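Local coordinates for putative hydrolase YdeN (Bacillus subtilis, PDB 1UXO), which probably acts as a hydrolase of the alpha/beta-hydrolase type, cleaving its substrate with the help of a charge relay triad, at residues 7-12 against 20-25; 97-102 against 164-169; 133-138 against 142-147; 146-151 against 156-161. The protein carries 2 engineered substitutions. All coordinates share one frame; numbering follows the deposited sequence.

Contact 1: residues 7-12 against 20-25; sequences VYIIHG and HWFPWL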
loop_
_atom_site.group_PDB
_atom_site.type_symbol
_atom_site.label_atom_id
_atom_site.label_comp_id
_atom_site.label_asym_id
_atom_site.label_seq_id
_atom_site.Cartn_x
_atom_site.Cartn_y
_atom_site.Cartn_z
ATOM N N VAL A 7 11.965 -0.272 -3.806
ATOM C CA VAL A 7 10.587 -0.609 -3.476
ATOM C C VAL A 7 10.477 -0.392 -1.987
ATOM O O VAL A 7 11.342 -0.879 -1.234
ATOM C CB VAL A 7 10.307 -2.070 -3.759
ATOM C CG1 VAL A 7 8.922 -2.434 -3.282
ATOM C CG2 VAL A 7 10.514 -2.344 -5.228
ATOM N N TYR A 8 9.470 0.338 -1.553
ATOM C CA TYR A 8 9.176 0.482 -0.124
ATOM C C TYR A 8 7.914 -0.300 0.202
ATOM O O TYR A 8 6.946 -0.272 -0.575
ATOM C CB TYR A 8 9.013 1.942 0.282
ATOM C CG TYR A 8 10.293 2.738 0.339
ATOM C CD1 TYR A 8 11.306 2.429 1.243
ATOM C CD2 TYR A 8 10.526 3.770 -0.550
ATOM C CE1 TYR A 8 12.481 3.220 1.302
ATOM C CE2 TYR A 8 11.651 4.523 -0.498
ATOM C CZ TYR A 8 12.649 4.216 0.390
ATOM O OH TYR A 8 13.789 4.992 0.414
ATOM N N ILE A 9 7.906 -0.975 1.339
ATOM C CA ILE A 9 6.766 -1.791 1.753
ATOM C C ILE A 9 6.244 -1.243 3.074
ATOM O O ILE A 9 7.020 -1.095 4.045
ATOM C CB ILE A 9 7.177 -3.251 1.870
ATOM C CG1 ILE A 9 7.681 -3.790 0.552
ATOM C CG2 ILE A 9 6.000 -4.166 2.427
ATOM C CD1 ILE A 9 8.559 -5.052 0.745
ATOM N N ILE A 10 4.947 -0.941 3.118
ATOM C CA ILE A 10 4.338 -0.264 4.281
ATOM C C ILE A 10 3.147 -1.069 4.820
ATOM O O ILE A 10 2.165 -1.351 4.113
ATOM C CB ILE A 10 3.874 1.186 3.911
ATOM C CG1 ILE A 10 4.983 1.993 3.275
ATOM C CG2 ILE A 10 3.304 1.894 5.174
ATOM C CD1 ILE A 10 5.090 1.948 1.794
ATOM N N HIS A 11 3.219 -1.386 6.106
ATOM C CA HIS A 11 2.254 -2.238 6.786
ATOM C C HIS A 11 1.047 -1.463 7.302
ATOM O O HIS A 11 0.943 -0.272 7.130
ATOM C CB HIS A 11 2.943 -2.957 7.967
ATOM C CG HIS A 11 3.360 -2.021 9.064
ATOM N ND1 HIS A 11 2.457 -1.402 9.901
ATOM C CD2 HIS A 11 4.591 -1.581 9.438
ATOM C CE1 HIS A 11 3.117 -0.616 10.751
ATOM N NE2 HIS A 11 4.416 -0.726 10.506
ATOM N N GLY A 12 0.124 -2.177 7.933
ATOM C CA GLY A 12 -1.119 -1.609 8.448
ATOM C C GLY A 12 -1.158 -1.580 9.968
ATOM O O GLY A 12 -0.125 -1.629 10.664
ATOM N N HIS A 20 3.290 -10.958 8.358
ATOM C CA HIS A 20 2.592 -11.226 7.094
ATOM C C HIS A 20 3.589 -11.621 5.988
ATOM O O HIS A 20 4.539 -12.408 6.243
ATOM C CB HIS A 20 1.621 -10.036 6.772
ATOM C CG HIS A 20 0.801 -9.631 7.962
ATOM N ND1 HIS A 20 0.309 -10.554 8.845
ATOM C CD2 HIS A 20 0.422 -8.423 8.432
ATOM C CE1 HIS A 20 -0.313 -9.932 9.834
ATOM N NE2 HIS A 20 -0.271 -8.636 9.590
ATOM N N TRP A 21 3.409 -11.046 4.821
ATOM C CA TRP A 21 4.151 -11.398 3.599
ATOM C C TRP A 21 5.315 -10.431 3.283
ATOM O O TRP A 21 5.947 -10.551 2.223
ATOM C CB TRP A 21 3.180 -11.518 2.412
ATOM C CG TRP A 21 2.105 -10.522 2.418
ATOM C CD1 TRP A 21 0.884 -10.640 3.040
ATOM C CD2 TRP A 21 2.135 -9.208 1.847
ATOM N NE1 TRP A 21 0.167 -9.492 2.887
ATOM C CE2 TRP A 21 0.905 -8.595 2.164
ATOM C CE3 TRP A 21 3.081 -8.478 1.108
ATOM C CZ2 TRP A 21 0.589 -7.295 1.770
ATOM C CZ3 TRP A 21 2.752 -7.174 0.702
ATOM C CH2 TRP A 21 1.505 -6.606 1.050
ATOM N N PHE A 22 5.610 -9.485 4.183
ATOM C CA PHE A 22 6.585 -8.433 3.868
ATOM C C PHE A 22 8.019 -8.999 3.759
ATOM O O PHE A 22 8.736 -8.685 2.814
ATOM C CB PHE A 22 6.507 -7.179 4.849
ATOM C CG PHE A 22 5.088 -6.780 5.251
ATOM C CD1 PHE A 22 4.072 -6.623 4.270
ATOM C CD2 PHE A 22 4.721 -6.602 6.589
ATOM C CE1 PHE A 22 2.774 -6.264 4.644
ATOM C CE2 PHE A 22 3.433 -6.232 6.931
ATOM C CZ PHE A 22 2.457 -6.092 5.960
ATOM N N PRO A 23 8.455 -9.801 4.722
ATOM C CA PRO A 23 9.783 -10.409 4.608
ATOM C C PRO A 23 9.863 -11.249 3.366
ATOM O O PRO A 23 10.857 -11.076 2.651
ATOM C CB PRO A 23 9.935 -11.263 5.881
ATOM C CG PRO A 23 8.936 -10.688 6.807
ATOM C CD PRO A 23 7.802 -10.098 6.028
ATOM N N TRP A 24 8.843 -12.061 3.077
ATOM C CA TRP A 24 8.890 -12.857 1.825
ATOM C C TRP A 24 9.086 -11.954 0.584
ATOM O O TRP A 24 9.892 -12.252 -0.319
ATOM C CB TRP A 24 7.665 -13.700 1.665
ATOM C CG TRP A 24 7.693 -14.572 0.405
ATOM C CD1 TRP A 24 8.183 -15.825 0.313
ATOM C CD2 TRP A 24 7.210 -14.234 -0.882
ATOM N NE1 TRP A 24 8.030 -16.298 -0.959
ATOM C CE2 TRP A 24 7.468 -15.317 -1.723
ATOM C CE3 TRP A 24 6.597 -13.099 -1.425
ATOM C CZ2 TRP A 24 7.106 -15.320 -3.076
ATOM C CZ3 TRP A 24 6.238 -13.105 -2.792
ATOM C CH2 TRP A 24 6.516 -14.194 -3.582
ATOM N N LEU A 25 8.314 -10.883 0.519
ATOM C CA LEU A 25 8.383 -10.016 -0.672
ATOM C C LEU A 25 9.759 -9.350 -0.800
ATOM O O LEU A 25 10.346 -9.327 -1.888
ATOM C CB LEU A 25 7.282 -8.987 -0.622
ATOM C CG LEU A 25 7.250 -7.962 -1.747
ATOM C CD1 LEU A 25 7.102 -8.641 -3.075
ATOM C CD2 LEU A 25 6.035 -7.107 -1.532
#
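The ring of Phe22 is met obliquely by Ile9 and His11, while neighbours from its own segment take a face and an edge. Methyl CG2 of Ile9 lies 3.6 Å from Phe22 CD1, and CB of His11 approaches CE2 of Phe22 to 3.5 Å. CB of His20 sits over one face of the phenyl, offset toward the rim. Trp21 CZ3 lies in the ring plane at the edge, and the Trp21 indole in turn takes Phe22 CE1 on one face, 3.7 Å above its plane. In Ile9, chi1 of -60° puts CG1 anti to the carbonyl carbon and leaves CG2 opposite the backbone N; CG2 serves Phe22, while CD1, carried on CG1, reaches CD2 of Leu25 at 4.0 Å. No hydrogen bond crosses between the segments. The imidazole of His11 leads away, its ND1 bonded in plane to a lone pair of Gly12 O at 2.7 Å. Were Phe22 an alanine, Ile9 CG2 and His11 CB would probably lose their aromatic partner, with a gap opened beside Trp21. Helix 22-31 is thereby seated on strand 6-10 within a beta-alpha-beta unit; Phe22 also touches strands 35-39 and 67-72, and Leu25 meets helix 177-188.

Contact 2: residues 97-102 against 164-169; sequences LVSGFA and GGHFLE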
loop_
_atom_site.group_PDB
_atom_site.type_symbol
_atom_site.label_atom_id
_atom_site.label_comp_id
_atom_site.label_asym_id
_atom_site.label_seq_id
_atom_site.Cartn_x
_atom_site.Cartn_y
_atom_site.Cartn_z
ATOM N N LEU A 97 -1.762 -1.288 -3.739
ATOM C CA LEU A 97 -2.521 -1.128 -2.501
ATOM C C LEU A 97 -3.210 -2.423 -2.187
ATOM O O LEU A 97 -4.273 -2.720 -2.740
ATOM C CB LEU A 97 -3.507 0.020 -2.618
ATOM C CG LEU A 97 -2.912 1.311 -3.186
ATOM C CD1 LEU A 97 -3.975 2.398 -3.372
ATOM C CD2 LEU A 97 -1.825 1.825 -2.275
ATOM N N VAL A 98 -2.600 -3.201 -1.284
ATOM C CA VAL A 98 -3.182 -4.470 -0.843
ATOM C C VAL A 98 -4.216 -4.245 0.247
ATOM O O VAL A 98 -3.900 -3.697 1.299
ATOM C CB VAL A 98 -2.116 -5.470 -0.409
ATOM C CG1 VAL A 98 -2.726 -6.822 -0.228
ATOM C CG2 VAL A 98 -1.025 -5.537 -1.482
ATOM N N SER A 99 -5.455 -4.617 -0.049
ATOM C CA SER A 99 -6.613 -4.350 0.810
ATOM C C SER A 99 -6.793 -2.878 1.052
ATOM O O SER A 99 -7.116 -2.467 2.179
ATOM C CB SER A 99 -6.479 -5.093 2.100
ATOM O OG SER A 99 -6.197 -6.430 1.857
ATOM N N GLY A 100 -6.557 -2.079 0.004
ATOM C CA GLY A 100 -6.657 -0.633 0.113
ATOM C C GLY A 100 -8.086 -0.137 0.316
ATOM O O GLY A 100 -9.083 -0.743 -0.164
ATOM N N PHE A 101 -8.196 0.993 0.986
ATOM C CA PHE A 101 -9.476 1.600 1.230
ATOM C C PHE A 101 -9.235 3.116 1.448
ATOM O O PHE A 101 -8.105 3.526 1.773
ATOM C CB PHE A 101 -10.193 0.972 2.442
ATOM C CG PHE A 101 -9.421 1.088 3.731
ATOM C CD1 PHE A 101 -9.730 2.070 4.666
ATOM C CD2 PHE A 101 -8.368 0.211 3.991
ATOM C CE1 PHE A 101 -9.007 2.178 5.848
ATOM C CE2 PHE A 101 -7.632 0.306 5.180
ATOM C CZ PHE A 101 -7.936 1.296 6.107
ATOM N N ALA A 102 -10.275 3.917 1.227
ATOM C CA ALA A 102 -10.204 5.390 1.396
ATOM C C ALA A 102 -11.454 5.968 2.120
ATOM O O ALA A 102 -11.821 7.146 1.908
ATOM C CB ALA A 102 -10.079 6.060 0.016
ATOM N N GLY A 164 -8.999 -14.728 0.063
ATOM C CA GLY A 164 -7.749 -14.167 0.531
ATOM C C GLY A 164 -7.729 -13.733 1.981
ATOM O O GLY A 164 -6.745 -13.173 2.413
ATOM N N GLY A 165 -8.808 -13.968 2.733
ATOM C CA GLY A 165 -8.984 -13.378 4.053
ATOM C C GLY A 165 -8.699 -11.870 4.001
ATOM O O GLY A 165 -9.284 -11.159 3.188
ATOM N N HIS A 166 -7.817 -11.392 4.877
ATOM C CA HIS A 166 -7.239 -10.020 4.820
ATOM C C HIS A 166 -5.687 -10.052 4.529
ATOM O O HIS A 166 -4.922 -9.106 4.870
ATOM C CB HIS A 166 -7.642 -9.290 6.121
ATOM C CG HIS A 166 -7.210 -7.853 6.226
ATOM N ND1 HIS A 166 -7.484 -6.914 5.271
ATOM C CD2 HIS A 166 -6.595 -7.185 7.245
ATOM C CE1 HIS A 166 -6.995 -5.738 5.660
ATOM N NE2 HIS A 166 -6.423 -5.884 6.846
ATOM N N PHE A 167 -5.222 -11.147 3.901
ATOM C CA PHE A 167 -3.817 -11.382 3.572
ATOM C C PHE A 167 -2.874 -11.306 4.802
ATOM O O PHE A 167 -1.803 -10.671 4.780
ATOM C CB PHE A 167 -3.351 -10.450 2.450
ATOM C CG PHE A 167 -4.196 -10.504 1.185
ATOM C CD1 PHE A 167 -4.130 -11.581 0.325
ATOM C CD2 PHE A 167 -5.032 -9.455 0.858
ATOM C CE1 PHE A 167 -4.913 -11.604 -0.854
ATOM C CE2 PHE A 167 -5.816 -9.471 -0.293
ATOM C CZ PHE A 167 -5.755 -10.538 -1.148
ATOM N N LEU A 168 -3.295 -11.975 5.866
ATOM C CA LEU A 168 -2.556 -12.033 7.127
ATOM C C LEU A 168 -1.819 -13.357 7.354
ATOM O O LEU A 168 -2.250 -14.427 6.866
ATOM C CB LEU A 168 -3.581 -11.837 8.265
ATOM C CG LEU A 168 -4.437 -10.593 8.213
ATOM C CD1 LEU A 168 -5.564 -10.589 9.329
ATOM C CD2 LEU A 168 -3.508 -9.409 8.447
ATOM N N GLU A 169 -0.738 -13.312 8.151
ATOM C CA GLU A 169 0.062 -14.460 8.465
ATOM C C GLU A 169 -0.755 -15.576 9.124
ATOM O O GLU A 169 -0.519 -16.734 8.823
ATOM C CB GLU A 169 1.253 -14.102 9.386
ATOM C CG GLU A 169 0.850 -13.645 10.766
ATOM C CD GLU A 169 1.978 -12.939 11.506
ATOM O OE1 GLU A 169 2.903 -12.373 10.914
ATOM O OE2 GLU A 169 1.937 -12.938 12.727
#
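Ser99, Phe167 and His166 bury most of the surface here, and Ser99 meets both of the others. Its CB lies 3.7 Å from CE1 of His166, approaching that ring obliquely, while its OG stands near the plane of the Phe167 ring, at the edge, 3.4 Å from CD2. Val98 adds CG1, 3.7 Å from the same CD2 of Phe167. Each segment turns to bring these residues together: a type II turn from Leu97 to Gly100 places Ser99 third, with positive phi (59°), and a type II' turn from Gly164 to Phe167 is closed by Phe167 N on Gly164 O at 2.9 Å. With chi1 at -177°, the His166 side chain ends closer to Ser99 than it starts, yet its ND1 is hydrogen-bonded to Asp139. Without the imidazole, as with an alanine here, the Asp139 carboxylate would probably lose this mate and Ser99 CB the ring it leans on. No hydrogen bond joins the two segments: Ser99 gives the imidazole van der Waals support, Val98 and Ser99 together pack on Phe167, and Asp139 supplies the polar hold. With the Ser73 side chain about 3 Å from that of His166 at nearest atoms, the arrangement is consistent with the predicted Ser73-His166-Asp139 charge relay.

Contact 3: residues 133-138 against 142-147; sequences VIASKD and VPFSFS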
loop_
_atom_site.group_PDB
_atom_site.type_symbol
_atom_site.label_atom_id
_atom_site.label_comp_id
_atom_site.label_asym_id
_atom_site.label_seq_id
_atom_site.Cartn_x
_atom_site.Cartn_y
_atom_site.Cartn_z
ATOM N N VAL A 133 -4.718 -2.200 -7.161
ATOM C CA VAL A 133 -5.345 -2.622 -5.896
ATOM C C VAL A 133 -5.548 -4.154 -5.922
ATOM O O VAL A 133 -6.078 -4.739 -6.899
ATOM C CB VAL A 133 -6.678 -1.945 -5.691
ATOM C CG1 VAL A 133 -7.366 -2.452 -4.419
ATOM C CG2 VAL A 133 -6.515 -0.453 -5.658
ATOM N N ILE A 134 -5.070 -4.827 -4.883
ATOM C CA ILE A 134 -5.255 -6.276 -4.744
ATOM C C ILE A 134 -6.151 -6.472 -3.549
ATOM O O ILE A 134 -5.867 -5.941 -2.466
ATOM C CB ILE A 134 -3.912 -6.941 -4.489
ATOM C CG1 ILE A 134 -2.978 -6.613 -5.672
ATOM C CG2 ILE A 134 -4.107 -8.424 -4.234
ATOM C CD1 ILE A 134 -1.587 -7.174 -5.607
ATOM N N ALA A 135 -7.231 -7.194 -3.722
ATOM C CA ALA A 135 -8.237 -7.288 -2.664
ATOM C C ALA A 135 -8.871 -8.623 -2.612
ATOM O O ALA A 135 -9.084 -9.274 -3.644
ATOM C CB ALA A 135 -9.320 -6.193 -2.844
ATOM N N SER A 136 -9.246 -9.017 -1.408
ATOM C CA SER A 136 -9.868 -10.325 -1.159
ATOM C C SER A 136 -11.365 -10.239 -1.088
ATOM O O SER A 136 -11.902 -9.465 -0.307
ATOM C CB SER A 136 -9.326 -10.916 0.153
ATOM O OG SER A 136 -10.138 -11.998 0.652
ATOM N N LYS A 137 -12.060 -11.083 -1.856
ATOM C CA LYS A 137 -13.515 -11.075 -1.853
ATOM C C LYS A 137 -14.129 -11.349 -0.509
ATOM O O LYS A 137 -15.196 -10.788 -0.231
ATOM C CB LYS A 137 -14.110 -12.046 -2.893
ATOM C CG LYS A 137 -15.605 -11.934 -3.115
ATOM C CD LYS A 137 -15.975 -10.522 -3.516
ATOM C CE LYS A 137 -17.292 -10.327 -4.250
ATOM N NZ LYS A 137 -18.431 -10.636 -3.408
ATOM N N ASP A 138 -13.477 -12.156 0.325
ATOM C CA ASP A 138 -14.013 -12.529 1.626
ATOM C C ASP A 138 -13.390 -11.846 2.830
ATOM O O ASP A 138 -13.574 -12.269 3.984
ATOM C CB ASP A 138 -14.071 -14.070 1.765
ATOM C CG ASP A 138 -12.690 -14.728 1.841
ATOM O OD1 ASP A 138 -11.671 -13.992 1.744
ATOM O OD2 ASP A 138 -12.550 -16.009 1.970
ATOM N N VAL A 142 -11.525 -5.100 5.641
ATOM C CA VAL A 142 -11.724 -4.169 4.530
ATOM C C VAL A 142 -12.667 -4.803 3.490
ATOM O O VAL A 142 -12.250 -5.640 2.701
ATOM C CB VAL A 142 -10.406 -3.792 3.842
ATOM C CG1 VAL A 142 -10.678 -2.758 2.765
ATOM C CG2 VAL A 142 -9.432 -3.160 4.853
ATOM N N PRO A 143 -13.915 -4.422 3.460
ATOM C CA PRO A 143 -14.842 -5.044 2.502
ATOM C C PRO A 143 -14.340 -4.857 1.104
ATOM O O PRO A 143 -13.807 -3.786 0.715
ATOM C CB PRO A 143 -16.163 -4.323 2.761
ATOM C CG PRO A 143 -16.011 -3.805 4.148
ATOM C CD PRO A 143 -14.575 -3.421 4.329
ATOM N N PHE A 144 -14.425 -5.942 0.342
ATOM C CA PHE A 144 -14.037 -5.937 -1.057
ATOM C C PHE A 144 -14.541 -4.764 -1.865
ATOM O O PHE A 144 -13.780 -4.173 -2.654
ATOM C CB PHE A 144 -14.431 -7.264 -1.753
ATOM C CG PHE A 144 -14.021 -7.309 -3.210
ATOM C CD1 PHE A 144 -12.700 -7.534 -3.555
ATOM C CD2 PHE A 144 -14.981 -7.136 -4.225
ATOM C CE1 PHE A 144 -12.337 -7.576 -4.912
ATOM C CE2 PHE A 144 -14.618 -7.210 -5.571
ATOM C CZ PHE A 144 -13.302 -7.379 -5.907
ATOM N N SER A 145 -15.797 -4.384 -1.638
ATOM C CA SER A 145 -16.403 -3.245 -2.340
ATOM C C SER A 145 -15.658 -1.935 -2.107
ATOM O O SER A 145 -15.604 -1.072 -2.979
ATOM C CB SER A 145 -17.873 -3.080 -1.914
ATOM O OG SER A 145 -17.952 -2.790 -0.542
ATOM N N PHE A 146 -15.104 -1.777 -0.916
ATOM C CA PHE A 146 -14.327 -0.563 -0.601
ATOM C C PHE A 146 -13.038 -0.487 -1.440
ATOM O O PHE A 146 -12.559 0.619 -1.824
ATOM C CB PHE A 146 -13.919 -0.565 0.864
ATOM C CG PHE A 146 -15.021 -0.307 1.868
ATOM C CD1 PHE A 146 -16.360 -0.706 1.686
ATOM C CD2 PHE A 146 -14.661 0.278 3.049
ATOM C CE1 PHE A 146 -17.324 -0.483 2.669
ATOM C CE2 PHE A 146 -15.622 0.510 4.074
ATOM C CZ PHE A 146 -16.947 0.140 3.880
ATOM N N SER A 147 -12.439 -1.649 -1.713
ATOM C CA SER A 147 -11.202 -1.719 -2.489
ATOM C C SER A 147 -11.510 -1.524 -3.975
ATOM O O SER A 147 -10.792 -0.845 -4.681
ATOM C CB SER A 147 -10.478 -3.051 -2.258
ATOM O OG SER A 147 -10.018 -3.144 -0.922
HETATM O O HOH W 1 -15.289 -8.492 1.532
#
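Lys137 and Phe144 bring the two backbones to 5.2 Å between CA atoms, just where strand 128-136 has ended and helix 144-153 begins. This is the strand-to-helix connection of a beta-alpha-beta unit (strand 128-136, helix 144-153, strand 157-161) in the parallel sheet of an alpha/beta hydrolase, and the short loop between the segments carries Asp139, the predicted acid of the charge relay. Phe144 contributes the largest buried area. Its ring lies across the end of the strand because chi1 of -179° swings CG opposite the backbone N: CD1 meets Ala135 CB at 3.7 Å, and CB faces the carbonyl oxygen of Ser136. From the exposed flank the aliphatic chain of Lys137 crosses at about a right angle, its CD 3.6 Å from Phe144 CD2. A bend at chi2 (57°) brings CD beside the ring, and the contact is made by methylenes. One turn further along the helix, Ser147 packs on the strand through its CB. The fit is tight, with Ser147 CB only 3.4 Å from Ala135 CB, closer than usual van der Waals contact, while Val133 CG1 touches the same Ser147 CB at 3.8 Å. The hydroxyl of Ser147 is hydrogen-bonded to Gly100 O, a link to the neighbouring loop after strand 92-98. The CB of Ser136 points away from the helix, and its OG bonds to Gly165 O beside His166. No direct hydrogen bond spans the segments; instead one water donates to Lys137 O and accepts from Phe144 N, each at 2.9 Å.

Contact 4: residues 146-151 against 156-161; sequences FSKDLA and AALYEV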
loop_
_atom_site.group_PDB
_atom_site.type_symbol
_atom_site.label_atom_id
_atom_site.label_comp_id
_atom_site.label_asym_id
_atom_site.label_seq_id
_atom_site.Cartn_x
_atom_site.Cartn_y
_atom_site.Cartn_z
ATOM N N PHE A 146 -15.104 -1.777 -0.916
ATOM C CA PHE A 146 -14.327 -0.563 -0.601
ATOM C C PHE A 146 -13.038 -0.487 -1.440
ATOM O O PHE A 146 -12.559 0.619 -1.824
ATOM C CB PHE A 146 -13.919 -0.565 0.864
ATOM C CG PHE A 146 -15.021 -0.307 1.868
ATOM C CD1 PHE A 146 -16.360 -0.706 1.686
ATOM C CD2 PHE A 146 -14.661 0.278 3.049
ATOM C CE1 PHE A 146 -17.324 -0.483 2.669
ATOM C CE2 PHE A 146 -15.622 0.510 4.074
ATOM C CZ PHE A 146 -16.947 0.140 3.880
ATOM N N SER A 147 -12.439 -1.649 -1.713
ATOM C CA SER A 147 -11.202 -1.719 -2.489
ATOM C C SER A 147 -11.510 -1.524 -3.975
ATOM O O SER A 147 -10.792 -0.845 -4.681
ATOM C CB SER A 147 -10.478 -3.051 -2.258
ATOM O OG SER A 147 -10.018 -3.144 -0.922
ATOM N N LYS A 148 -12.621 -2.080 -4.436
ATOM C CA LYS A 148 -13.044 -1.901 -5.807
ATOM C C LYS A 148 -13.415 -0.415 -6.069
ATOM O O LYS A 148 -13.042 0.141 -7.101
ATOM C CB LYS A 148 -14.253 -2.834 -6.112
ATOM C CG LYS A 148 -14.719 -2.713 -7.574
ATOM C CD LYS A 148 -15.608 -3.864 -8.023
ATOM C CE LYS A 148 -15.522 -4.096 -9.529
ATOM N NZ LYS A 148 -16.112 -5.371 -10.079
ATOM N N ASP A 149 -14.089 0.214 -5.094
ATOM C CA ASP A 149 -14.475 1.635 -5.117
ATOM C C ASP A 149 -13.220 2.459 -5.260
ATOM O O ASP A 149 -13.136 3.315 -6.136
ATOM C CB ASP A 149 -15.146 1.987 -3.792
ATOM C CG ASP A 149 -15.732 3.433 -3.696
ATOM O OD1 ASP A 149 -15.810 4.182 -4.714
ATOM O OD2 ASP A 149 -16.067 3.934 -2.572
ATOM N N LEU A 150 -12.210 2.181 -4.434
ATOM C CA LEU A 150 -10.965 2.930 -4.499
ATOM C C LEU A 150 -10.259 2.745 -5.858
ATOM O O LEU A 150 -9.768 3.738 -6.459
ATOM C CB LEU A 150 -10.033 2.479 -3.347
ATOM C CG LEU A 150 -8.614 2.999 -3.409
ATOM C CD1 LEU A 150 -8.611 4.528 -3.420
ATOM C CD2 LEU A 150 -7.760 2.493 -2.309
ATOM N N ALA A 151 -10.210 1.482 -6.354
ATOM C CA ALA A 151 -9.635 1.216 -7.655
ATOM C C ALA A 151 -10.280 2.063 -8.758
ATOM O O ALA A 151 -9.617 2.606 -9.644
ATOM C CB ALA A 151 -9.666 -0.276 -7.988
ATOM N N ALA A 156 -7.030 2.455 -11.008
ATOM C CA ALA A 156 -6.089 1.374 -10.728
ATOM C C ALA A 156 -6.641 0.028 -11.213
ATOM O O ALA A 156 -7.811 -0.217 -11.114
ATOM C CB ALA A 156 -5.818 1.291 -9.256
ATOM N N ALA A 157 -5.763 -0.847 -11.688
ATOM C CA ALA A 157 -6.078 -2.240 -12.007
ATOM C C ALA A 157 -6.439 -2.949 -10.719
ATOM O O ALA A 157 -5.705 -2.845 -9.727
ATOM C CB ALA A 157 -4.868 -2.924 -12.608
ATOM N N LEU A 158 -7.574 -3.635 -10.723
ATOM C CA LEU A 158 -8.047 -4.372 -9.526
ATOM C C LEU A 158 -7.815 -5.851 -9.763
ATOM O O LEU A 158 -8.241 -6.416 -10.789
ATOM C CB LEU A 158 -9.507 -4.120 -9.303
ATOM C CG LEU A 158 -10.157 -4.871 -8.126
ATOM C CD1 LEU A 158 -9.693 -4.301 -6.795
ATOM C CD2 LEU A 158 -11.640 -4.784 -8.225
ATOM N N TYR A 159 -7.165 -6.476 -8.814
ATOM C CA TYR A 159 -6.979 -7.939 -8.760
ATOM C C TYR A 159 -7.692 -8.533 -7.548
ATOM O O TYR A 159 -7.372 -8.213 -6.396
ATOM C CB TYR A 159 -5.485 -8.213 -8.679
ATOM C CG TYR A 159 -4.723 -7.747 -9.865
ATOM C CD1 TYR A 159 -4.586 -8.557 -10.991
ATOM C CD2 TYR A 159 -4.152 -6.506 -9.890
ATOM C CE1 TYR A 159 -3.888 -8.125 -12.101
ATOM C CE2 TYR A 159 -3.438 -6.051 -11.031
ATOM C CZ TYR A 159 -3.326 -6.881 -12.121
ATOM O OH TYR A 159 -2.614 -6.461 -13.207
ATOM N N GLU A 160 -8.738 -9.309 -7.815
ATOM C CA GLU A 160 -9.571 -9.933 -6.839
ATOM C C GLU A 160 -8.995 -11.294 -6.520
ATOM O O GLU A 160 -8.649 -12.060 -7.443
ATOM C CB GLU A 160 -10.983 -10.121 -7.391
ATOM C CG GLU A 160 -11.912 -10.892 -6.450
ATOM C CD GLU A 160 -13.315 -11.028 -7.005
ATOM O OE1 GLU A 160 -13.684 -10.293 -7.927
ATOM O OE2 GLU A 160 -14.051 -11.881 -6.453
ATOM N N VAL A 161 -8.907 -11.617 -5.236
ATOM C CA VAL A 161 -8.521 -12.954 -4.809
ATOM C C VAL A 161 -9.765 -13.462 -4.094
ATOM O O VAL A 161 -10.218 -12.863 -3.103
ATOM C CB VAL A 161 -7.331 -12.938 -3.861
ATOM C CG1 VAL A 161 -7.022 -14.368 -3.385
ATOM C CG2 VAL A 161 -6.108 -12.264 -4.528
#
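Ala151 and Ala156 form the close end of this contact, where the backbones come to 4.7 Å between CA atoms. Ala156 N donates to Ala151 O at 2.9 Å in an almost straight bond (172°), entering in the carbonyl plane on a lone pair. The bond ties the last turn of helix 144-153 to the residue before strand 157-161, across the four-residue connection. Around it the methyl of Ala151 fits against the strand, its CB 3.6 Å from Ala156 O and 4.1 Å from Leu158 CB. Contacts thin out toward the solvent. There Leu158 sends CD2 to the extended chain of Lys148, which crosses it at about a right angle with Lys148 CG 3.8 Å from Leu158 CD2. The lysine end takes no firm hold on the strand: its NZ stays 5.9 Å from Glu160 OE1, too far for a salt bridge, though the opposite charges may attract weakly. Segment axes run nearly antiparallel, at 161° and 8.5 Å apart. Helix 144-153 thus packs beside strand 157-161, an edge strand of the sheet within this chain, which pairs with strand 128-136; Leu158 and Ala151 both also touch Val133, and Tyr159 meets helix 177-188.

In the fold
From the N terminus, contact 1 closes first, across a seven-residue loop, and joins the first strand to the first helix. Contact 2 opens only later, at strand 92-98, and closes far along the chain in the loop before helix 177-188, enclosing contacts 3 and 4. Contact 3 spans a three-residue loop; contact 4 follows on the same helix, sharing Phe146 and Ser147, and spans four residues to strand 157-161. None of the loops cross. Contacts 1 and 2 touch through His20 N and Glu169 OE1, contacts 2 and 3 through Ser99 N and Ile134 O, and contacts 3 and 4 through the paired strands 128-136 and 157-161; all four reach the same parallel sheet.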